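Local coordinates for protein Abbfa_003403 (Acinetobacter baumannii, PDB 4ZXH) that is a four-domain nonribosomal peptide synthetase, with condensation, adenylation, peptidyl carrier and thioesterase domains, that probably activates an amino acid, couples it and releases the product, at residues V454-F468 with L794-P806. Sequence-based numbering, arbitrary orientation. Where two conformers were deposited one is given.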
loop_
_atom_site.group_PDB
_atom_site.type_symbol
_atom_site.label_atom_id
_atom_site.label_comp_id
_atom_site.label_asym_id
_atom_site.label_seq_id
_atom_site.Cartn_x
_atom_site.Cartn_y
_atom_site.Cartn_z
ATOM N N VAL A 454 -14.445 -17.262 -22.921
ATOM C CA VAL A 454 -15.350 -16.109 -22.918
ATOM C C VAL A 454 -16.830 -16.537 -22.818
ATOM O O VAL A 454 -17.582 -15.982 -22.008
ATOM C CB VAL A 454 -15.140 -15.220 -24.177
ATOM C CG1 VAL A 454 -15.024 -16.071 -25.448
ATOM C CG2 VAL A 454 -16.257 -14.206 -24.312
ATOM N N GLU A 455 -17.231 -17.532 -23.618
ATOM C CA GLU A 455 -18.611 -18.047 -23.647
ATOM C C GLU A 455 -19.056 -18.660 -22.320
ATOM O O GLU A 455 -20.234 -18.966 -22.124
ATOM C CB GLU A 455 -18.772 -19.112 -24.740
ATOM C CG GLU A 455 -18.599 -18.657 -26.181
ATOM C CD GLU A 455 -18.526 -19.840 -27.157
ATOM O OE1 GLU A 455 -18.406 -21.004 -26.703
ATOM O OE2 GLU A 455 -18.603 -19.605 -28.384
ATOM N N LEU A 456 -18.102 -18.865 -21.425
ATOM C CA LEU A 456 -18.348 -19.564 -20.179
ATOM C C LEU A 456 -18.944 -18.640 -19.128
ATOM O O LEU A 456 -18.354 -17.615 -18.777
ATOM C CB LEU A 456 -17.044 -20.179 -19.669
ATOM C CG LEU A 456 -17.040 -20.861 -18.307
ATOM C CD1 LEU A 456 -17.839 -22.132 -18.323
ATOM C CD2 LEU A 456 -15.620 -21.137 -17.900
ATOM N N ASP A 457 -20.115 -19.005 -18.619
ATOM C CA ASP A 457 -20.773 -18.181 -17.616
ATOM C C ASP A 457 -20.761 -18.917 -16.279
ATOM O O ASP A 457 -21.310 -20.008 -16.147
ATOM C CB ASP A 457 -22.199 -17.828 -18.053
ATOM C CG ASP A 457 -22.656 -16.473 -17.534
ATOM O OD1 ASP A 457 -22.068 -15.989 -16.536
ATOM O OD2 ASP A 457 -23.599 -15.890 -18.126
ATOM N N ILE A 458 -20.106 -18.298 -15.304
ATOM C CA ILE A 458 -19.825 -18.878 -13.994
ATOM C C ILE A 458 -20.910 -18.467 -13.006
ATOM O O ILE A 458 -21.045 -19.028 -11.910
ATOM C CB ILE A 458 -18.427 -18.406 -13.493
ATOM C CG1 ILE A 458 -17.357 -18.813 -14.496
ATOM C CG2 ILE A 458 -18.071 -18.983 -12.151
ATOM C CD1 ILE A 458 -17.437 -20.268 -14.860
ATOM N N ALA A 459 -21.686 -17.471 -13.419
ATOM C CA ALA A 459 -22.689 -16.863 -12.566
ATOM C C ALA A 459 -23.718 -17.888 -12.140
ATOM O O ALA A 459 -23.987 -18.836 -12.872
ATOM C CB ALA A 459 -23.350 -15.702 -13.289
ATOM N N PRO A 460 -24.277 -17.720 -10.932
ATOM C CA PRO A 460 -25.416 -18.552 -10.529
ATOM C C PRO A 460 -26.581 -18.290 -11.467
ATOM O O PRO A 460 -26.675 -17.181 -11.977
ATOM C CB PRO A 460 -25.734 -18.070 -9.107
ATOM C CG PRO A 460 -24.505 -17.288 -8.657
ATOM C CD PRO A 460 -23.907 -16.727 -9.904
ATOM N N ASP A 461 -27.442 -19.267 -11.720
ATOM C CA ASP A 461 -28.602 -18.988 -12.555
ATOM C C ASP A 461 -29.615 -18.242 -11.691
ATOM O O ASP A 461 -30.238 -18.822 -10.800
ATOM C CB ASP A 461 -29.207 -20.269 -13.144
ATOM C CG ASP A 461 -30.202 -19.985 -14.269
ATOM O OD1 ASP A 461 -30.841 -18.905 -14.270
ATOM O OD2 ASP A 461 -30.345 -20.848 -15.163
ATOM N N TYR A 462 -29.762 -16.950 -11.958
ATOM C CA TYR A 462 -30.576 -16.078 -11.131
ATOM C C TYR A 462 -32.054 -16.315 -11.363
ATOM O O TYR A 462 -32.507 -16.323 -12.505
ATOM C CB TYR A 462 -30.228 -14.627 -11.414
ATOM C CG TYR A 462 -28.819 -14.249 -11.030
ATOM C CD1 TYR A 462 -28.459 -14.115 -9.690
ATOM C CD2 TYR A 462 -27.849 -14.009 -11.996
ATOM C CE1 TYR A 462 -27.179 -13.746 -9.321
ATOM C CE2 TYR A 462 -26.547 -13.640 -11.628
ATOM C CZ TYR A 462 -26.227 -13.510 -10.286
ATOM O OH TYR A 462 -24.952 -13.144 -9.902
ATOM N N LYS A 463 -32.800 -16.477 -10.272
ATOM C CA LYS A 463 -34.173 -16.991 -10.316
ATOM C C LYS A 463 -35.161 -16.071 -11.040
ATOM O O LYS A 463 -35.586 -16.370 -12.163
ATOM C CB LYS A 463 -34.676 -17.270 -8.891
ATOM N N ASP A 464 -35.534 -14.966 -10.397
ATOM C CA ASP A 464 -36.527 -14.059 -10.967
ATOM C C ASP A 464 -35.888 -12.944 -11.777
ATOM O O ASP A 464 -36.245 -11.780 -11.613
ATOM C CB ASP A 464 -37.412 -13.451 -9.869
ATOM C CG ASP A 464 -38.442 -14.436 -9.323
ATOM O OD1 ASP A 464 -38.687 -15.482 -9.964
ATOM O OD2 ASP A 464 -39.025 -14.148 -8.256
ATOM N N GLY A 465 -34.947 -13.299 -12.644
ATOM C CA GLY A 465 -34.291 -12.326 -13.503
ATOM C C GLY A 465 -33.684 -11.133 -12.778
ATOM O O GLY A 465 -33.795 -10.001 -13.246
ATOM N N ILE A 466 -33.068 -11.387 -11.626
ATOM C CA ILE A 466 -32.296 -10.380 -10.896
ATOM C C ILE A 466 -31.247 -11.047 -10.001
ATOM O O ILE A 466 -31.403 -12.198 -9.589
ATOM C CB ILE A 466 -33.188 -9.467 -10.030
ATOM C CG1 ILE A 466 -32.502 -8.115 -9.820
ATOM C CG2 ILE A 466 -33.508 -10.120 -8.688
ATOM C CD1 ILE A 466 -33.444 -7.015 -9.496
ATOM N N GLN A 467 -30.177 -10.320 -9.707
ATOM C CA GLN A 467 -29.045 -10.858 -8.965
ATOM C C GLN A 467 -29.307 -11.027 -7.470
ATOM O O GLN A 467 -28.839 -11.994 -6.868
ATOM C CB GLN A 467 -27.827 -9.972 -9.181
ATOM C CG GLN A 467 -27.118 -10.232 -10.501
ATOM C CD GLN A 467 -26.654 -8.956 -11.184
ATOM O OE1 GLN A 467 -27.360 -7.937 -11.180
ATOM N NE2 GLN A 467 -25.458 -9.003 -11.769
ATOM N N PHE A 468 -30.042 -10.092 -6.876
ATOM C CA PHE A 468 -30.481 -10.191 -5.480
ATOM C C PHE A 468 -31.863 -9.570 -5.370
ATOM O O PHE A 468 -32.194 -8.671 -6.132
ATOM C CB PHE A 468 -29.481 -9.507 -4.541
ATOM C CG PHE A 468 -28.188 -10.241 -4.427
ATOM C CD1 PHE A 468 -28.083 -11.380 -3.637
ATOM C CD2 PHE A 468 -27.084 -9.848 -5.169
ATOM C CE1 PHE A 468 -26.880 -12.093 -3.543
ATOM C CE2 PHE A 468 -25.876 -10.557 -5.089
ATOM C CZ PHE A 468 -25.779 -11.682 -4.270
ATOM N N LEU A 794 -31.861 -2.477 -10.368
ATOM C CA LEU A 794 -30.439 -2.328 -10.588
ATOM C C LEU A 794 -29.865 -3.645 -11.084
ATOM O O LEU A 794 -30.184 -4.701 -10.548
ATOM C CB LEU A 794 -29.745 -1.881 -9.302
ATOM C CG LEU A 794 -30.390 -0.667 -8.632
ATOM C CD1 LEU A 794 -29.556 -0.201 -7.457
ATOM C CD2 LEU A 794 -30.570 0.441 -9.630
ATOM N N TYR A 795 -29.039 -3.570 -12.124
ATOM C CA TYR A 795 -28.410 -4.742 -12.721
ATOM C C TYR A 795 -26.916 -4.473 -12.906
ATOM O O TYR A 795 -26.529 -3.362 -13.277
ATOM C CB TYR A 795 -29.050 -5.091 -14.074
ATOM C CG TYR A 795 -30.557 -5.264 -14.073
ATOM C CD1 TYR A 795 -31.154 -6.463 -13.681
ATOM C CD2 TYR A 795 -31.390 -4.245 -14.511
ATOM C CE1 TYR A 795 -32.548 -6.623 -13.700
ATOM C CE2 TYR A 795 -32.773 -4.394 -14.535
ATOM C CZ TYR A 795 -33.348 -5.580 -14.126
ATOM O OH TYR A 795 -34.727 -5.704 -14.150
ATOM N N VAL A 796 -26.072 -5.475 -12.655
ATOM C CA VAL A 796 -24.638 -5.322 -12.898
ATOM C C VAL A 796 -24.195 -6.244 -14.027
ATOM O O VAL A 796 -24.211 -7.460 -13.879
ATOM C CB VAL A 796 -23.803 -5.603 -11.630
ATOM C CG1 VAL A 796 -22.330 -5.306 -11.883
ATOM C CG2 VAL A 796 -24.307 -4.764 -10.461
ATOM N N LEU A 797 -23.793 -5.655 -15.152
ATOM C CA LEU A 797 -23.504 -6.418 -16.363
ATOM C C LEU A 797 -22.046 -6.369 -16.814
ATOM O O LEU A 797 -21.303 -5.437 -16.491
ATOM C CB LEU A 797 -24.392 -5.921 -17.494
ATOM C CG LEU A 797 -25.886 -5.900 -17.169
ATOM C CD1 LEU A 797 -26.680 -5.532 -18.399
ATOM C CD2 LEU A 797 -26.354 -7.241 -16.617
ATOM N N ASP A 798 -21.632 -7.383 -17.569
ATOM C CA ASP A 798 -20.299 -7.362 -18.149
ATOM C C ASP A 798 -20.363 -6.685 -19.509
ATOM O O ASP A 798 -21.368 -6.069 -19.852
ATOM C CB ASP A 798 -19.692 -8.777 -18.239
ATOM C CG ASP A 798 -20.536 -9.765 -19.063
ATOM O OD1 ASP A 798 -21.377 -9.340 -19.877
ATOM O OD2 ASP A 798 -20.346 -10.993 -18.898
ATOM N N GLU A 799 -19.293 -6.801 -20.284
ATOM C CA GLU A 799 -19.238 -6.201 -21.615
ATOM C C GLU A 799 -20.087 -6.949 -22.661
ATOM O O GLU A 799 -20.312 -6.435 -23.757
ATOM C CB GLU A 799 -17.779 -6.111 -22.069
ATOM C CG GLU A 799 -16.883 -5.368 -21.069
ATOM C CD GLU A 799 -15.397 -5.470 -21.393
ATOM O OE1 GLU A 799 -15.033 -6.180 -22.358
ATOM O OE2 GLU A 799 -14.587 -4.849 -20.669
ATOM N N GLN A 800 -20.556 -8.152 -22.332
ATOM C CA GLN A 800 -21.488 -8.868 -23.203
ATOM C C GLN A 800 -22.922 -8.721 -22.710
ATOM O O GLN A 800 -23.837 -9.323 -23.258
ATOM C CB GLN A 800 -21.122 -10.348 -23.301
ATOM C CG GLN A 800 -20.031 -10.642 -24.311
ATOM C CD GLN A 800 -18.764 -9.858 -24.040
ATOM O OE1 GLN A 800 -18.002 -10.179 -23.118
ATOM N NE2 GLN A 800 -18.538 -8.809 -24.830
ATOM N N GLN A 801 -23.100 -7.907 -21.671
ATOM C CA GLN A 801 -24.397 -7.645 -21.044
ATOM C C GLN A 801 -25.029 -8.894 -20.416
ATOM O O GLN A 801 -26.230 -9.111 -20.527
ATOM C CB GLN A 801 -25.364 -7.016 -22.052
ATOM C CG GLN A 801 -25.108 -5.538 -22.339
ATOM C CD GLN A 801 -23.899 -5.308 -23.227
ATOM O OE1 GLN A 801 -23.786 -5.892 -24.305
ATOM N NE2 GLN A 801 -22.969 -4.472 -22.762
ATOM N N ARG A 802 -24.206 -9.709 -19.759
ATOM C CA ARG A 802 -24.690 -10.805 -18.924
ATOM C C ARG A 802 -24.595 -10.420 -17.444
ATOM O O ARG A 802 -23.752 -9.610 -17.065
ATOM C CB ARG A 802 -23.882 -12.071 -19.175
ATOM C CG ARG A 802 -24.055 -12.680 -20.550
ATOM C CD ARG A 802 -23.077 -13.840 -20.739
ATOM N NE ARG A 802 -21.702 -13.397 -20.515
ATOM C CZ ARG A 802 -20.621 -14.125 -20.765
ATOM N NH1 ARG A 802 -20.734 -15.349 -21.263
ATOM N NH2 ARG A 802 -19.421 -13.619 -20.524
ATOM N N LEU A 803 -25.452 -11.002 -16.612
ATOM C CA LEU A 803 -25.430 -10.754 -15.174
ATOM C C LEU A 803 -24.176 -11.328 -14.505
ATOM O O LEU A 803 -23.957 -12.546 -14.513
ATOM C CB LEU A 803 -26.676 -11.350 -14.528
ATOM C CG LEU A 803 -28.009 -10.744 -14.944
ATOM C CD1 LEU A 803 -29.130 -11.692 -14.593
ATOM C CD2 LEU A 803 -28.209 -9.406 -14.267
ATOM N N VAL A 804 -23.365 -10.457 -13.905
ATOM C CA VAL A 804 -22.078 -10.884 -13.350
ATOM C C VAL A 804 -22.247 -11.783 -12.118
ATOM O O VAL A 804 -23.279 -11.744 -11.448
ATOM C CB VAL A 804 -21.198 -9.673 -12.978
ATOM C CG1 VAL A 804 -20.932 -8.829 -14.205
ATOM C CG2 VAL A 804 -21.843 -8.854 -11.878
ATOM N N PRO A 805 -21.237 -12.617 -11.828
ATOM C CA PRO A 805 -21.301 -13.385 -10.579
ATOM C C PRO A 805 -21.094 -12.451 -9.396
ATOM O O PRO A 805 -20.560 -11.362 -9.591
ATOM C CB PRO A 805 -20.139 -14.382 -10.702
ATOM C CG PRO A 805 -19.649 -14.274 -12.119
ATOM C CD PRO A 805 -20.029 -12.925 -12.611
ATOM N N PRO A 806 -21.507 -12.858 -8.187
ATOM C CA PRO A 806 -21.211 -11.988 -7.040
ATOM C C PRO A 806 -19.702 -11.776 -6.868
ATOM O O PRO A 806 -18.916 -12.632 -7.286
ATOM C CB PRO A 806 -21.806 -12.750 -5.858
ATOM C CG PRO A 806 -22.842 -13.668 -6.469
ATOM C CD PRO A 806 -22.296 -14.044 -7.809
#
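The guanidinium of Arg802 meets the loop 454-468 in two ways: the Asp457 carboxylate lies over one face, its plane turned 41° away, while Val454 O sits at the edge. Arg802 NH1 donates to an in-plane lone pair of Val454 O at 3.3 Å, and Arg802 NH2 adds a weak bond to the same oxygen. Over the face no N-H points at Asp457, so that long salt bridge, 3.9 Å from OD2 to Arg802 NE, is one of charge alone. Asp798 OD2 accepts from both Arg802 NE and NH2, side-on and in the guanidinium plane, which helps hold its rotation. The ring of Tyr462 has Gln467 CG on one face and Pro460 O on the other; at its edge Tyr462 OH donates to Val804 O at 2.7 Å, while Leu803 CB approaches CE2 obliquely at 3.7 Å. Gly465 O lies in the plane of the Tyr795 ring, at its edge. Gln467 shows how one primary amide can occupy both backbone groups of a residue: its chain, bent at chi2 (139°), brings OE1 to Val796 N at 3.1 Å and NE2 to Val796 O at 2.9 Å. Val796 O also accepts from Val804 N, and Leu803 CD2 packs on the amide carbon. Pro460 CD packs against Pro806 CD at 3.8 Å, and Pro805 CG lies against Ala459. The contact thus docks the loop between helices 428-447 and 483-494 onto strand 794-797 and residues 802-806 after its type I turn. Helix 428-447 packs on Ile458 and Pro805; strand 792-797 pairs antiparallel with 809-816, itself paired with 846-855, whose Leu855 touches Gln467 and Phe468.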